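Enoyl-[acyl-carrier-protein] reductase [FMN] (Thermotoga maritima, PDB 5GVH) probably reduces the double bond of enoyl groups carried on acyl-carrier protein, a step of fatty-acid synthesis, with bound flavin mononucleotide as its redox cofactor. Local coordinates at residues P16-G21 with L40-S45; D52-I57 with C86-V91; V70-V75 with P92-G97; I116-S121 with A135-G140. All blocks are in the same frame, centred on the assembly; numbering follows the deposited sequence.

Interaction 1. Residues P16-G21 with L40-S45; sequences PILMGG and LGIIGS. With FMN (flavin mononucleotide), chain C.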
# COMPACT_ATOMS: atom_id res chain seq x y z
N PRO A 16 11.12 -16.25 8.71
CA PRO A 16 10.10 -16.21 7.65
C PRO A 16 10.39 -15.10 6.65
O PRO A 16 9.62 -14.15 6.52
CB PRO A 16 8.82 -15.91 8.43
CG PRO A 16 9.24 -14.96 9.49
CD PRO A 16 10.72 -15.16 9.73
N ILE A 17 11.52 -15.22 5.96
CA ILE A 17 11.96 -14.21 5.01
C ILE A 17 12.30 -14.90 3.69
O ILE A 17 13.20 -15.74 3.65
CB ILE A 17 13.19 -13.44 5.51
CG1 ILE A 17 12.86 -12.61 6.75
CG2 ILE A 17 13.76 -12.55 4.40
CD1 ILE A 17 14.06 -11.81 7.24
N LEU A 18 11.60 -14.53 2.62
CA LEU A 18 11.90 -15.02 1.29
C LEU A 18 12.66 -13.95 0.51
O LEU A 18 12.48 -12.76 0.72
CB LEU A 18 10.63 -15.37 0.51
CG LEU A 18 9.64 -16.47 0.90
CD1 LEU A 18 9.24 -17.30 -0.32
CD2 LEU A 18 10.13 -17.34 2.04
N MET A 19 13.51 -14.40 -0.40
CA MET A 19 14.11 -13.54 -1.41
C MET A 19 13.26 -13.62 -2.66
O MET A 19 13.05 -14.72 -3.19
CB MET A 19 15.55 -13.98 -1.69
CG MET A 19 16.40 -13.08 -2.58
SD MET A 19 17.92 -14.00 -3.06
CE MET A 19 17.72 -14.10 -4.82
N GLY A 20 12.75 -12.48 -3.12
CA GLY A 20 11.96 -12.47 -4.34
C GLY A 20 12.72 -12.96 -5.56
O GLY A 20 13.86 -12.55 -5.80
N GLY A 21 12.10 -13.85 -6.33
CA GLY A 21 12.70 -14.25 -7.59
C GLY A 21 12.89 -13.04 -8.48
O GLY A 21 11.95 -12.26 -8.63
N LEU A 40 15.22 -17.81 2.73
CA LEU A 40 15.05 -18.65 1.55
C LEU A 40 15.45 -17.84 0.32
O LEU A 40 14.64 -17.07 -0.21
CB LEU A 40 13.62 -19.16 1.42
CG LEU A 40 13.39 -20.09 0.22
CD1 LEU A 40 13.65 -21.57 0.59
CD2 LEU A 40 12.01 -19.91 -0.39
N GLY A 41 16.69 -18.01 -0.12
CA GLY A 41 17.08 -17.49 -1.42
C GLY A 41 16.30 -18.17 -2.52
O GLY A 41 15.76 -19.27 -2.35
N ILE A 42 16.21 -17.50 -3.67
CA ILE A 42 15.44 -17.97 -4.81
C ILE A 42 16.16 -17.55 -6.08
O ILE A 42 16.44 -16.36 -6.27
CB ILE A 42 13.99 -17.43 -4.80
CG1 ILE A 42 13.17 -18.22 -3.78
CG2 ILE A 42 13.36 -17.51 -6.18
CD1 ILE A 42 11.73 -17.72 -3.60
N ILE A 43 16.48 -18.53 -6.94
CA ILE A 43 17.10 -18.24 -8.24
C ILE A 43 16.04 -17.68 -9.18
O ILE A 43 14.99 -18.29 -9.40
CB ILE A 43 17.74 -19.51 -8.83
CG1 ILE A 43 18.75 -20.15 -7.88
CG2 ILE A 43 18.40 -19.20 -10.16
CD1 ILE A 43 19.36 -21.46 -8.40
N GLY A 44 16.32 -16.50 -9.74
CA GLY A 44 15.46 -15.90 -10.75
C GLY A 44 15.75 -16.39 -12.16
O GLY A 44 16.68 -15.91 -12.81
N SER A 45 14.95 -17.34 -12.65
CA SER A 45 15.12 -17.86 -14.01
C SER A 45 14.42 -16.99 -15.04
O SER A 45 13.72 -17.49 -15.91
CB SER A 45 14.60 -19.29 -14.08
OG SER A 45 13.18 -19.30 -14.15
N1 FMN C . 9.15 -11.21 -9.61
C2 FMN C . 8.88 -12.33 -10.38
O2 FMN C . 7.93 -13.08 -10.15
N3 FMN C . 9.69 -12.62 -11.45
C4 FMN C . 10.76 -11.81 -11.76
O4 FMN C . 11.46 -12.11 -12.73
C4A FMN C . 11.03 -10.69 -10.98
N5 FMN C . 12.11 -9.89 -11.29
C5A FMN C . 12.40 -8.78 -10.51
C6 FMN C . 13.49 -7.99 -10.83
C7 FMN C . 13.80 -6.88 -10.07
C7M FMN C . 14.99 -6.04 -10.44
C8 FMN C . 13.00 -6.55 -8.97
C8M FMN C . 13.32 -5.34 -8.14
C9 FMN C . 11.90 -7.34 -8.65
C9A FMN C . 11.59 -8.47 -9.42
N10 FMN C . 10.50 -9.28 -9.11
C10 FMN C . 10.22 -10.38 -9.90
C1' FMN C . 9.63 -8.95 -7.93
C2' FMN C . 10.25 -9.54 -6.66
O2' FMN C . 10.21 -10.94 -6.73
C3' FMN C . 9.51 -9.12 -5.40
O3' FMN C . 8.25 -9.77 -5.39
C4' FMN C . 9.37 -7.61 -5.28
O4' FMN C . 10.64 -7.04 -5.43
C5' FMN C . 8.87 -7.20 -3.90
O5' FMN C . 8.87 -5.79 -3.79
P FMN C . 10.04 -4.94 -3.05
O1P FMN C . 9.42 -3.68 -2.47
O2P FMN C . 10.70 -5.74 -1.94
O3P FMN C . 11.05 -4.52 -4.08
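L40, just ahead of strand 42-44, alone ties these two nearly parallel segments together through the backbone. Its N-H goes to I17 O (L40 N to I17 O 3.0 Å), and its own carbonyl takes the amide of M19, two residues beyond I17, with M19 N 2.9 Å from L40 O, a fairly straight bond with the donor tilted 31° from the carbonyl plane. Past this single bridge, side chains fill the seam. I42 points into it, with CB and CD1 each 3.3 Å from M19 O. Because chi1 of I42 (-77°) sets CG2 opposite its backbone N, that branch swings to the other chain and lies 3.6 Å from G21 CA. A side chain on G21 would crowd this methyl, and one on G20 would run into the ribityl O2' of FMN; the two glycines therefore let the backbone pass close beside the cofactor. At the other end, L18 and L40 run alongside each other in the same direction, with L18 CD1 3.8 Å from L40 CD2; the same L18 methyl also meets I42 CD1 at 4.1 Å. M19 leaves on a different course: its chain runs out extended and bends at the last torsion, laying SD and CE along the backbone of G41 and I42. This is the closing seam of a TIM barrel, joining the first strand, 17-19, to the second, 42-44. Strand 190-192 flanks the first through backbone bonds to L18, strand 69-72 lies beyond the second, and helix 28-36 packs over M19 with L30, A31 and V34.

Interaction 2. Residues D52-I57 with C86-V91; sequences DLRKAI and CIEEKV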
# COMPACT_ATOMS: atom_id res chain seq x y z
N ASP A 52 21.13 -22.93 -18.50
CA ASP A 52 21.42 -21.88 -17.53
C ASP A 52 20.84 -22.21 -16.16
O ASP A 52 21.52 -22.06 -15.14
CB ASP A 52 20.87 -20.55 -18.05
CG ASP A 52 21.57 -20.11 -19.31
OD1 ASP A 52 21.06 -19.20 -20.00
OD2 ASP A 52 22.64 -20.67 -19.61
N LEU A 53 19.60 -22.71 -16.11
CA LEU A 53 18.99 -22.96 -14.82
C LEU A 53 19.62 -24.17 -14.14
O LEU A 53 19.89 -24.14 -12.93
CB LEU A 53 17.48 -23.15 -14.96
CG LEU A 53 16.76 -23.43 -13.64
CD1 LEU A 53 16.93 -22.27 -12.66
CD2 LEU A 53 15.29 -23.76 -13.88
N ARG A 54 19.87 -25.23 -14.91
CA ARG A 54 20.52 -26.42 -14.37
C ARG A 54 21.89 -26.08 -13.79
O ARG A 54 22.23 -26.51 -12.68
CB ARG A 54 20.64 -27.48 -15.47
CG ARG A 54 21.04 -28.88 -15.00
CD ARG A 54 20.99 -29.91 -16.15
NE ARG A 54 19.72 -30.63 -16.19
CZ ARG A 54 18.78 -30.47 -17.12
NH1 ARG A 54 18.96 -29.62 -18.13
NH2 ARG A 54 17.66 -31.17 -17.05
N LYS A 55 22.69 -25.30 -14.53
CA LYS A 55 24.00 -24.91 -14.02
C LYS A 55 23.87 -24.02 -12.80
O LYS A 55 24.63 -24.15 -11.83
CB LYS A 55 24.81 -24.21 -15.12
CG LYS A 55 26.20 -23.75 -14.68
CD LYS A 55 26.87 -22.82 -15.69
CE LYS A 55 28.28 -22.49 -15.21
NZ LYS A 55 28.33 -22.28 -13.72
N ALA A 56 22.89 -23.10 -12.82
CA ALA A 56 22.70 -22.20 -11.68
C ALA A 56 22.28 -22.98 -10.44
O ALA A 56 22.81 -22.74 -9.35
CB ALA A 56 21.67 -21.12 -12.03
N ILE A 57 21.34 -23.93 -10.59
CA ILE A 57 20.91 -24.74 -9.45
C ILE A 57 22.10 -25.45 -8.83
O ILE A 57 22.30 -25.43 -7.61
CB ILE A 57 19.83 -25.76 -9.89
CG1 ILE A 57 18.51 -25.06 -10.21
CG2 ILE A 57 19.64 -26.82 -8.82
CD1 ILE A 57 17.54 -25.89 -11.02
N CYS A 86 13.45 -27.96 -12.91
CA CYS A 86 13.23 -27.92 -11.47
C CYS A 86 12.84 -29.29 -10.91
O CYS A 86 13.20 -29.62 -9.78
CB CYS A 86 12.15 -26.89 -11.11
SG CYS A 86 12.70 -25.18 -11.33
N ILE A 87 12.10 -30.09 -11.69
CA ILE A 87 11.68 -31.40 -11.22
C ILE A 87 12.87 -32.35 -11.13
O ILE A 87 13.14 -32.94 -10.07
CB ILE A 87 10.59 -31.98 -12.14
CG1 ILE A 87 9.33 -31.12 -12.08
CG2 ILE A 87 10.31 -33.45 -11.81
CD1 ILE A 87 8.29 -31.56 -13.07
N GLU A 88 13.59 -32.52 -12.23
CA GLU A 88 14.67 -33.51 -12.24
C GLU A 88 15.86 -33.07 -11.40
O GLU A 88 16.71 -33.92 -11.08
CB GLU A 88 15.09 -33.82 -13.68
CG GLU A 88 15.43 -32.61 -14.52
CD GLU A 88 14.97 -32.76 -15.97
OE1 GLU A 88 15.53 -32.06 -16.84
OE2 GLU A 88 14.05 -33.56 -16.24
N GLU A 89 15.94 -31.80 -11.00
CA GLU A 89 16.94 -31.39 -10.03
C GLU A 89 16.38 -31.35 -8.61
O GLU A 89 17.12 -30.99 -7.69
CB GLU A 89 17.55 -30.04 -10.40
CG GLU A 89 18.24 -30.03 -11.76
CD GLU A 89 19.25 -31.17 -11.91
OE1 GLU A 89 19.51 -31.58 -13.07
OE2 GLU A 89 19.78 -31.69 -10.89
N LYS A 90 15.12 -31.74 -8.42
CA LYS A 90 14.45 -31.81 -7.12
C LYS A 90 14.55 -30.48 -6.36
O LYS A 90 14.82 -30.43 -5.15
CB LYS A 90 14.98 -33.00 -6.29
CG LYS A 90 16.32 -32.83 -5.56
CD LYS A 90 16.61 -33.97 -4.56
CE LYS A 90 18.03 -33.88 -3.99
NZ LYS A 90 19.05 -33.72 -5.07
N VAL A 91 14.29 -29.39 -7.07
CA VAL A 91 14.28 -28.07 -6.42
C VAL A 91 13.23 -28.05 -5.31
O VAL A 91 12.08 -28.46 -5.54
CB VAL A 91 14.03 -26.96 -7.45
CG1 VAL A 91 13.67 -25.65 -6.75
CG2 VAL A 91 15.27 -26.77 -8.33
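R54 runs out straight as far as CD and then turns at chi3 (-94°), while E89 folds back at chi2 (-51°); the two bends bring R54 NE to E89 OE1 at 3.3 Å. This is a longish salt bridge with a moderately bent N-H. The nitrogen meets the carboxylate oxygen on its anti side, and the two flat groups stand nearly perpendicular, 82° apart. E88 comes to the edge of the same guanidinium with its carboxylate turned much closer to coplanar. It completes a salt-bridge network, although the modelled approach of E88 OE1 to R54 NH2 is too short for its exact geometry to be trusted. Here two outer helices of the TIM barrel, 50-61 and 79-88, lie next to each other, and the second ends at this point in a Schellman motif: K90 takes positive phi, and V91 N bonds back to C86 O at 2.9 Å. E89, just before this turn, and V91, just after it, both face helix 50-61. With E89 cut back to an alanine, R54 NE would probably lose its carboxylate and the guanidinium be freer to turn. Deeper in, the contact becomes apolar. I57 CD1 lies 3.6 Å from V91 CG2 and also touches E89 CB, and L53 CD2 rests on C86 SG at 3.9 Å. L53, C86 and V91 all reach down onto V70 of strand 69-72, and R61 of helix 50-61 bonds to the carbonyl of E89.

Interaction 3. Residues V70-V75 with P92-G97; sequences VNIILV and PVVTFG. With FMN (flavin mononucleotide), chain C.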
# COMPACT_ATOMS: atom_id res chain seq x y z
N VAL A 70 13.31 -21.68 -6.89
CA VAL A 70 13.52 -21.17 -8.24
C VAL A 70 12.26 -20.44 -8.67
O VAL A 70 11.15 -20.91 -8.39
CB VAL A 70 13.88 -22.29 -9.23
CG1 VAL A 70 13.93 -21.77 -10.67
CG2 VAL A 70 15.21 -22.94 -8.84
N ASN A 71 12.43 -19.30 -9.33
CA ASN A 71 11.32 -18.49 -9.84
C ASN A 71 11.22 -18.61 -11.35
O ASN A 71 12.21 -18.38 -12.06
CB ASN A 71 11.49 -17.02 -9.46
CG ASN A 71 10.44 -16.12 -10.13
OD1 ASN A 71 9.30 -16.07 -9.69
ND2 ASN A 71 10.82 -15.42 -11.19
N ILE A 72 10.03 -18.94 -11.85
CA ILE A 72 9.77 -19.10 -13.27
C ILE A 72 8.72 -18.09 -13.75
O ILE A 72 7.64 -17.97 -13.14
CB ILE A 72 9.30 -20.53 -13.58
CG1 ILE A 72 10.40 -21.54 -13.21
CG2 ILE A 72 8.90 -20.62 -15.05
CD1 ILE A 72 9.93 -22.98 -13.07
N ILE A 73 9.01 -17.41 -14.86
CA ILE A 73 8.04 -16.53 -15.52
C ILE A 73 7.20 -17.35 -16.49
O ILE A 73 7.71 -17.90 -17.47
CB ILE A 73 8.74 -15.38 -16.27
CG1 ILE A 73 9.86 -14.80 -15.43
CG2 ILE A 73 7.75 -14.26 -16.53
CD1 ILE A 73 9.38 -14.21 -14.15
N LEU A 74 5.88 -17.40 -16.24
CA LEU A 74 4.96 -18.15 -17.09
C LEU A 74 5.00 -17.71 -18.55
O LEU A 74 4.67 -18.51 -19.43
CB LEU A 74 3.54 -18.00 -16.55
CG LEU A 74 3.36 -18.61 -15.17
CD1 LEU A 74 1.98 -18.25 -14.61
CD2 LEU A 74 3.56 -20.12 -15.21
N VAL A 75 5.41 -16.47 -18.82
CA VAL A 75 5.45 -15.91 -20.17
C VAL A 75 6.72 -16.34 -20.89
O VAL A 75 6.91 -16.03 -22.07
CB VAL A 75 5.31 -14.37 -20.12
CG1 VAL A 75 6.64 -13.71 -19.79
CG2 VAL A 75 4.77 -13.86 -21.43
N PRO A 92 13.58 -27.61 -4.10
CA PRO A 92 12.62 -27.74 -2.98
C PRO A 92 11.38 -26.87 -3.12
O PRO A 92 10.28 -27.32 -2.76
CB PRO A 92 13.45 -27.32 -1.76
CG PRO A 92 14.87 -27.33 -2.19
CD PRO A 92 14.88 -27.09 -3.66
N VAL A 93 11.53 -25.63 -3.60
CA VAL A 93 10.43 -24.68 -3.70
C VAL A 93 10.48 -24.01 -5.06
O VAL A 93 11.53 -23.51 -5.49
CB VAL A 93 10.49 -23.61 -2.57
CG1 VAL A 93 9.33 -22.62 -2.68
CG2 VAL A 93 10.49 -24.27 -1.21
N VAL A 94 9.34 -23.97 -5.75
CA VAL A 94 9.21 -23.26 -7.02
C VAL A 94 8.29 -22.06 -6.81
O VAL A 94 7.20 -22.20 -6.23
CB VAL A 94 8.70 -24.16 -8.15
CG1 VAL A 94 8.18 -23.33 -9.31
CG2 VAL A 94 9.81 -25.08 -8.63
N THR A 95 8.72 -20.90 -7.28
CA THR A 95 7.93 -19.68 -7.30
C THR A 95 7.56 -19.34 -8.74
O THR A 95 8.38 -19.48 -9.65
CB THR A 95 8.69 -18.52 -6.66
OG1 THR A 95 8.57 -18.59 -5.26
CG2 THR A 95 8.16 -17.24 -7.12
N PHE A 96 6.32 -18.89 -8.94
CA PHE A 96 5.85 -18.49 -10.26
C PHE A 96 5.56 -17.00 -10.31
O PHE A 96 4.99 -16.43 -9.36
CB PHE A 96 4.61 -19.29 -10.66
CG PHE A 96 4.92 -20.68 -11.13
CD1 PHE A 96 4.60 -21.78 -10.37
CD2 PHE A 96 5.58 -20.87 -12.34
CE1 PHE A 96 4.91 -23.07 -10.81
CE2 PHE A 96 5.90 -22.15 -12.79
CZ PHE A 96 5.56 -23.24 -12.02
N GLY A 97 5.96 -16.37 -11.40
CA GLY A 97 5.67 -14.97 -11.60
C GLY A 97 4.21 -14.72 -11.91
O GLY A 97 3.36 -15.59 -11.66
N1 FMN C . 9.15 -11.21 -9.61
C2 FMN C . 8.88 -12.33 -10.38
O2 FMN C . 7.93 -13.08 -10.15
N3 FMN C . 9.69 -12.62 -11.45
C4 FMN C . 10.76 -11.81 -11.76
O4 FMN C . 11.46 -12.11 -12.73
C4A FMN C . 11.03 -10.69 -10.98
N5 FMN C . 12.11 -9.89 -11.29
C5A FMN C . 12.40 -8.78 -10.51
C6 FMN C . 13.49 -7.99 -10.83
C7 FMN C . 13.80 -6.88 -10.07
C7M FMN C . 14.99 -6.04 -10.44
C8 FMN C . 13.00 -6.55 -8.97
C8M FMN C . 13.32 -5.34 -8.14
C9 FMN C . 11.90 -7.34 -8.65
C9A FMN C . 11.59 -8.47 -9.42
N10 FMN C . 10.50 -9.28 -9.11
C10 FMN C . 10.22 -10.38 -9.90
C1' FMN C . 9.63 -8.95 -7.93
C2' FMN C . 10.25 -9.54 -6.66
O2' FMN C . 10.21 -10.94 -6.73
C3' FMN C . 9.51 -9.12 -5.40
O3' FMN C . 8.25 -9.77 -5.39
C4' FMN C . 9.37 -7.61 -5.28
O4' FMN C . 10.64 -7.04 -5.43
C5' FMN C . 8.87 -7.20 -3.90
O5' FMN C . 8.87 -5.79 -3.79
P FMN C . 10.04 -4.94 -3.05
O1P FMN C . 9.42 -3.68 -2.47
O2P FMN C . 10.70 -5.74 -1.94
O3P FMN C . 11.05 -4.52 -4.08
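Strands 70-72 and 93-96 run parallel, their axes 4.5 Å apart and 29° askew, in the alternating ladder of a beta-alpha-beta unit. V70 O takes T95 N at 2.7 Å, T95 O takes I72 N at 2.8 Å, and I72 O takes G97 N at 2.9 Å. Each of these carbonyls also receives a CA-H from the facing strand; the shortest such contact joins N71 CA to T95 O at 3.1 Å. On the face carrying V70, V94, I72 and F96, the side chains build an apolar layer. F96 is its main piece: V94 CG1 lies over one face of the ring, offset toward the rim, and I72 runs alongside with its CB 3.8 Å from F96 CE2. L74 comes across at about a right angle, and its CD2 touches F96 CD2 at 3.6 Å. Helix 102-110 closes this side, its Y104 ring meeting that of F96, while C86 of helix 79-88 packs on V70, I72 and V94. The opposite face, with N71 and T95, looks into the barrel. There the N71 amide extends to the pyrimidine end of the flavin, with chi1 (173°) holding CG opposite the backbone N. I73 CD1 and G97 CA reach the same end, G97 CA lying 3.3 Å from FMN O2. A side chain on G97 would press on I73 CD1. The chemistry is thus divided by the sheet: hydrocarbon seals the helix side, while an amide, the backbone of G97 and one isoleucine methyl meet the polar edge of the cofactor, consistent with a pocket shaped for the flavin's pyrimidine ring.

Interaction 4. Residues I116-S121 with A135-G140; sequences IPVVAS and AVIAEG. With FMN (flavin mononucleotide), chain C.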
# COMPACT_ATOMS: atom_id res chain seq x y z
N ILE A 116 4.59 -22.11 -4.72
CA ILE A 116 4.15 -20.85 -4.12
C ILE A 116 3.93 -19.81 -5.22
O ILE A 116 4.87 -19.09 -5.58
CB ILE A 116 5.16 -20.35 -3.08
CG1 ILE A 116 5.45 -21.45 -2.05
CG2 ILE A 116 4.64 -19.10 -2.39
CD1 ILE A 116 6.41 -21.05 -0.93
N PRO A 117 2.74 -19.72 -5.80
CA PRO A 117 2.50 -18.71 -6.84
C PRO A 117 2.44 -17.30 -6.27
O PRO A 117 2.06 -17.09 -5.12
CB PRO A 117 1.12 -19.11 -7.41
CG PRO A 117 0.83 -20.47 -6.86
CD PRO A 117 1.57 -20.58 -5.57
N VAL A 118 2.84 -16.34 -7.11
CA VAL A 118 2.70 -14.92 -6.82
C VAL A 118 1.36 -14.44 -7.38
O VAL A 118 1.12 -14.56 -8.59
CB VAL A 118 3.85 -14.10 -7.41
CG1 VAL A 118 3.52 -12.61 -7.36
CG2 VAL A 118 5.16 -14.38 -6.66
N VAL A 119 0.52 -13.87 -6.52
CA VAL A 119 -0.82 -13.44 -6.90
C VAL A 119 -1.00 -11.96 -6.55
O VAL A 119 -0.28 -11.40 -5.72
CB VAL A 119 -1.92 -14.28 -6.22
CG1 VAL A 119 -1.58 -15.76 -6.32
CG2 VAL A 119 -2.09 -13.84 -4.77
N ALA A 120 -2.01 -11.34 -7.19
CA ALA A 120 -2.36 -9.94 -6.95
C ALA A 120 -3.86 -9.75 -6.74
O ALA A 120 -4.37 -8.64 -6.91
CB ALA A 120 -1.87 -9.06 -8.10
N SER A 121 -4.57 -10.80 -6.35
CA SER A 121 -6.00 -10.76 -6.11
C SER A 121 -6.36 -11.95 -5.25
O SER A 121 -5.67 -12.98 -5.25
CB SER A 121 -6.79 -10.77 -7.42
OG SER A 121 -6.56 -11.97 -8.15
N ALA A 135 1.56 -22.44 -0.64
CA ALA A 135 1.43 -21.11 -0.08
C ALA A 135 1.15 -20.16 -1.23
O ALA A 135 1.06 -20.56 -2.39
CB ALA A 135 2.69 -20.71 0.70
N VAL A 136 1.04 -18.88 -0.90
CA VAL A 136 0.75 -17.83 -1.87
C VAL A 136 1.55 -16.59 -1.48
O VAL A 136 1.57 -16.19 -0.31
CB VAL A 136 -0.75 -17.51 -1.91
CG1 VAL A 136 -0.98 -16.15 -2.45
CG2 VAL A 136 -1.48 -18.53 -2.75
N ILE A 137 2.22 -15.98 -2.46
CA ILE A 137 2.86 -14.68 -2.28
C ILE A 137 1.89 -13.61 -2.76
O ILE A 137 1.61 -13.51 -3.97
CB ILE A 137 4.19 -14.61 -3.05
CG1 ILE A 137 5.21 -15.55 -2.41
CG2 ILE A 137 4.72 -13.18 -3.08
CD1 ILE A 137 6.31 -15.96 -3.36
N ALA A 138 1.38 -12.80 -1.83
CA ALA A 138 0.51 -11.67 -2.17
C ALA A 138 1.37 -10.43 -2.34
O ALA A 138 1.91 -9.90 -1.36
CB ALA A 138 -0.55 -11.45 -1.09
N GLU A 139 1.50 -9.95 -3.58
CA GLU A 139 2.43 -8.89 -3.93
C GLU A 139 1.68 -7.60 -4.26
O GLU A 139 0.98 -7.53 -5.27
CB GLU A 139 3.31 -9.28 -5.11
CG GLU A 139 4.38 -8.23 -5.36
CD GLU A 139 5.03 -8.35 -6.71
OE1 GLU A 139 4.41 -7.93 -7.70
OE2 GLU A 139 6.17 -8.83 -6.77
N GLY A 140 1.86 -6.58 -3.43
CA GLY A 140 1.23 -5.31 -3.67
C GLY A 140 1.89 -4.53 -4.79
O GLY A 140 3.01 -4.82 -5.23
N1 FMN C . 9.15 -11.21 -9.61
C2 FMN C . 8.88 -12.33 -10.38
O2 FMN C . 7.93 -13.08 -10.15
N3 FMN C . 9.69 -12.62 -11.45
C4 FMN C . 10.76 -11.81 -11.76
O4 FMN C . 11.46 -12.11 -12.73
C4A FMN C . 11.03 -10.69 -10.98
N5 FMN C . 12.11 -9.89 -11.29
C5A FMN C . 12.40 -8.78 -10.51
C6 FMN C . 13.49 -7.99 -10.83
C7 FMN C . 13.80 -6.88 -10.07
C7M FMN C . 14.99 -6.04 -10.44
C8 FMN C . 13.00 -6.55 -8.97
C8M FMN C . 13.32 -5.34 -8.14
C9 FMN C . 11.90 -7.34 -8.65
C9A FMN C . 11.59 -8.47 -9.42
N10 FMN C . 10.50 -9.28 -9.11
C10 FMN C . 10.22 -10.38 -9.90
C1' FMN C . 9.63 -8.95 -7.93
C2' FMN C . 10.25 -9.54 -6.66
O2' FMN C . 10.21 -10.94 -6.73
C3' FMN C . 9.51 -9.12 -5.40
O3' FMN C . 8.25 -9.77 -5.39
C4' FMN C . 9.37 -7.61 -5.28
O4' FMN C . 10.64 -7.04 -5.43
C5' FMN C . 8.87 -7.20 -3.90
O5' FMN C . 8.87 -5.79 -3.79
P FMN C . 10.04 -4.94 -3.05
O1P FMN C . 9.42 -3.68 -2.47
O2P FMN C . 10.70 -5.74 -1.94
O3P FMN C . 11.05 -4.52 -4.08
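I116, V118 and I137 make the dense part of this contact. I116 CG2 sits 3.6 Å from I137 CG1, the two side chains crossing at about a right angle, and V118 CG2 adds a contact to I137 CB at 3.7 Å. Across the sheet, V119 meets V136 still more tightly, CG2 to CG1 at 3.5 Å, because chi1 of V119 (-46°) wedges CG2 between its own backbone N and carbonyl carbon. Were I116 replaced by a glycine, the place of its CG2 beside I137 CG1 and CD1 would probably be left as a gap, with the I137 chain freer to shift. The parallel backbones bond from P117 onward: I137 N to P117 O at 2.9 Å, V119 N to I137 O at 2.8 Å, and E139 N to V119 O at 3.1 Å, the last nearly straight (173°). P117 has no N-H, so A135 O faces its CD instead. Toward the C-terminal ends the packing slackens. A120, partly exposed, offers only its CB, 4.3 Å from E139 O, and the paired CA atoms drift apart. Here E139, whose CB still rests on V118 CG1, sends an extended chain to the cofactor, where E139 OE2 accepts a hydrogen bond from the ribityl O3' of FMN at 2.7 Å. In the barrel, strand 93-96 lies beside 114-119 and strand 167-170 beside 136-139, while helix 122-131, begun by S121 as N-cap, packs on P117, V119 and V136.

In the fold
Interactions 1, 3 and 4 belong to one parallel sheet, curled into a TIM barrel. Strand 42-44 pairs with 69-72, and 93-96 with 114-119, so the three seams follow one another round the wall, their centres 10 to 13 Å apart, and each touches FMN. Interaction 2 is the outer layer: helices 50-61 and 79-88 press on V70 from outside, its centre about 12 Å from that of interaction 3 and about 23 Å from that of interaction 4. Along the chain, interaction 1 closes before the others open, interactions 2 and 3 interleave, and interaction 4 comes last. Successive beta-alpha units thus build both the wall and its helical jacket, while the strands' C-terminal ends and the loops after them meet the flavin.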